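Local coordinates for protein collagen alpha-1(XX) chain (Homo sapiens, PDB 5KF4) that is a collagen chain, probably of the fibril-associated kind, whose fibronectin type III domain, a beta sandwich, probably serves as a structural or binding module of the extracellular matrix, at residues 44-47 / 52-55. Residues are numbered along the deposited sequence; the frame is centred on the assembly and turned at random.
Sequences VWRA and TPRE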
ATOM      1  N   VAL A  44       3.276  -1.596  -0.313  1.00 23.87           N
ATOM      2  CA  VAL A  44       4.493  -1.678   0.494  1.00 17.34           C
ATOM      3  C   VAL A  44       4.207  -1.423   1.972  1.00 21.98           C
ATOM      4  O   VAL A  44       3.586  -0.420   2.317  1.00 23.63           O
ATOM      5  CB  VAL A  44       5.544  -0.644   0.025  1.00 11.63           C
ATOM      6  CG1 VAL A  44       6.842  -0.804   0.803  1.00 17.65           C
ATOM      7  CG2 VAL A  44       5.782  -0.755  -1.474  1.00 11.68           C
ATOM      8  N   TRP A  45       4.652  -2.321   2.847  1.00 19.77           N
ATOM      9  CA  TRP A  45       4.549  -2.063   4.283  1.00 18.06           C
ATOM     10  C   TRP A  45       5.820  -2.453   5.039  1.00 21.82           C
ATOM     11  O   TRP A  45       6.428  -3.486   4.762  1.00 24.07           O
ATOM     12  CB  TRP A  45       3.338  -2.788   4.884  1.00 10.01           C
ATOM     13  CG  TRP A  45       3.402  -4.280   4.801  1.00  8.20           C
ATOM     14  CD1 TRP A  45       3.681  -5.140   5.818  1.00  8.20           C
ATOM     15  CD2 TRP A  45       3.177  -5.088   3.639  1.00  8.52           C
ATOM     16  NE1 TRP A  45       3.645  -6.438   5.366  1.00 13.24           N
ATOM     17  CE2 TRP A  45       3.340  -6.433   4.029  1.00 10.28           C
ATOM     18  CE3 TRP A  45       2.857  -4.807   2.306  1.00 10.27           C
ATOM     19  CZ2 TRP A  45       3.193  -7.492   3.137  1.00 12.84           C
ATOM     20  CZ3 TRP A  45       2.710  -5.856   1.424  1.00  9.02           C
ATOM     21  CH2 TRP A  45       2.878  -7.185   1.843  1.00 12.94           C
ATOM     22  N   ARG A  46       6.219  -1.605   5.981  1.00 17.58           N
ATOM     23  CA  ARG A  46       7.414  -1.832   6.789  1.00 17.97           C
ATOM     24  C   ARG A  46       7.211  -1.360   8.222  1.00 23.26           C
ATOM     25  O   ARG A  46       6.429  -0.444   8.474  1.00 30.65           O
ATOM     26  CB  ARG A  46       8.640  -1.130   6.202  1.00 23.58           C
ATOM     27  CG  ARG A  46       8.518   0.375   6.080  1.00 35.06           C
ATOM     28  CD  ARG A  46       9.797   0.957   5.505  1.00 52.24           C
ATOM     29  NE  ARG A  46      10.955   0.521   6.285  1.00 67.30           N
ATOM     30  CZ  ARG A  46      12.215   0.590   5.869  1.00 76.30           C
ATOM     31  NH1 ARG A  46      12.498   1.079   4.668  1.00 71.80           N
ATOM     32  NH2 ARG A  46      13.197   0.167   6.655  1.00 79.06           N
ATOM     33  N   ALA A  47       7.913  -1.982   9.162  1.00 16.85           N
ATOM     34  CA  ALA A  47       7.869  -1.518  10.540  1.00 25.10           C
ATOM     35  C   ALA A  47       8.545  -0.149  10.611  1.00 32.13           C
ATOM     36  O   ALA A  47       9.679   0.020  10.160  1.00 27.48           O
ATOM     37  CB  ALA A  47       8.553  -2.516  11.471  1.00  7.44           C
ATOM     38  N   THR A  52      12.979  -4.444   7.235  1.00 34.15           N
ATOM     39  CA  THR A  52      13.014  -4.624   5.793  1.00 34.28           C
ATOM     40  C   THR A  52      11.593  -4.512   5.255  1.00 32.30           C
ATOM     41  O   THR A  52      10.679  -5.151   5.777  1.00 30.16           O
ATOM     42  CB  THR A  52      13.628  -5.982   5.409  1.00 43.20           C
ATOM     43  OG1 THR A  52      14.943  -6.093   5.971  1.00 60.74           O
ATOM     44  CG2 THR A  52      13.710  -6.129   3.898  1.00 30.59           C
ATOM     45  N   PRO A  53      11.396  -3.684   4.220  1.00 25.69           N
ATOM     46  CA  PRO A  53      10.082  -3.508   3.602  1.00 18.58           C
ATOM     47  C   PRO A  53       9.546  -4.781   2.962  1.00 17.94           C
ATOM     48  O   PRO A  53      10.295  -5.565   2.386  1.00 14.07           O
ATOM     49  CB  PRO A  53      10.343  -2.430   2.543  1.00 26.37           C
ATOM     50  CG  PRO A  53      11.794  -2.556   2.239  1.00 29.86           C
ATOM     51  CD  PRO A  53      12.416  -2.851   3.563  1.00 26.84           C
ATOM     52  N   ARG A  54       8.236  -4.963   3.056  1.00  9.16           N
ATOM     53  CA  ARG A  54       7.565  -6.086   2.423  1.00 12.96           C
ATOM     54  C   ARG A  54       6.636  -5.567   1.344  1.00  9.41           C
ATOM     55  O   ARG A  54       6.160  -4.443   1.418  1.00  9.15           O
ATOM     56  CB  ARG A  54       6.795  -6.924   3.446  1.00 13.64           C
ATOM     57  CG  ARG A  54       7.691  -7.620   4.448  1.00 12.51           C
ATOM     58  CD  ARG A  54       6.894  -8.213   5.580  1.00 22.08           C
ATOM     59  NE  ARG A  54       7.757  -8.870   6.555  1.00 30.00           N
ATOM     60  CZ  ARG A  54       7.460 -10.013   7.158  1.00 31.84           C
ATOM     61  NH1 ARG A  54       6.317 -10.627   6.886  1.00 35.36           N
ATOM     62  NH2 ARG A  54       8.304 -10.539   8.034  1.00 32.76           N
ATOM     63  N   GLU A  55       6.421  -6.365   0.310  1.00 20.24           N
ATOM     64  CA  GLU A  55       5.641  -5.909  -0.827  1.00 10.30           C
ATOM     65  C   GLU A  55       4.764  -6.999  -1.434  1.00 19.41           C
ATOM     66  O   GLU A  55       5.006  -8.203  -1.281  1.00 20.91           O
ATOM     67  CB  GLU A  55       6.555  -5.339  -1.919  1.00 20.32           C
ATOM     68  CG  GLU A  55       7.251  -4.042  -1.555  1.00 23.35           C
ATOM     69  CD  GLU A  55       8.276  -3.625  -2.593  1.00 17.66           C
ATOM     70  OE1 GLU A  55       8.246  -4.182  -3.716  1.00 20.68           O
ATOM     71  OE2 GLU A  55       9.091  -2.724  -2.300  1.00 10.05           O
TER
HETATM   72  O   HOH W   1       3.744  -8.793   6.304  1.00 26.50           O
HETATM   73  O   HOH W   2       9.625  -4.488   8.462  1.00 20.44           O
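W45 carries its CG between the backbone N and the carbonyl carbon (chi1 63°), a torsion that lays the indole across the neighbouring strand, while the CG of R54, beside its own backbone N (chi1 -66°), starts an extended chain that runs out past the indole nitrogen. The two side chains share one face of the sheet. CB of R54 lies over one face of the indole, 3.9 Å from the centroid of the five-membered ring, a CH-pi contact, and its CD passes 3.7 Å from W45 NE1. Farther along the ring, CZ3 of W45 rests 3.7 Å from CA of E55, so the six-membered ring covers backbone as well as side chain. A water in the plane of the indole accepts a bond from R54 NH1 (3.2 Å); it lies implausibly close to W45 NE1, so a bridge to the ring is doubtful. An alanine in place of W45 would probably leave CB of R54 without the indole face and open a gap over the backbone of E55. Beneath the ring, W45 and R54 form an antiparallel hydrogen-bonded pair: W45 N to R54 O is 3.0 Å and R54 N to W45 O is 2.9 Å. On the other face V44 and E55, a non-hydrogen-bonded pair, lie side by side, with V44 CG2 3.6 Å from E55 CG. Near the turn, CD of P53 sits over a face of the R46 guanidinium, and a second water joins A47 N to T52 O. The contact forms the turn end of the hairpin of strands 40-47 and 54-59 in the fibronectin type III sandwich; 54-59 is an outer strand of its sheet, whereas 40-47 is flanked on its other side by strand 75-84, where V44 pairs with S79 and R46 with L77 by backbone hydrogen bonds and W45 packs on V78.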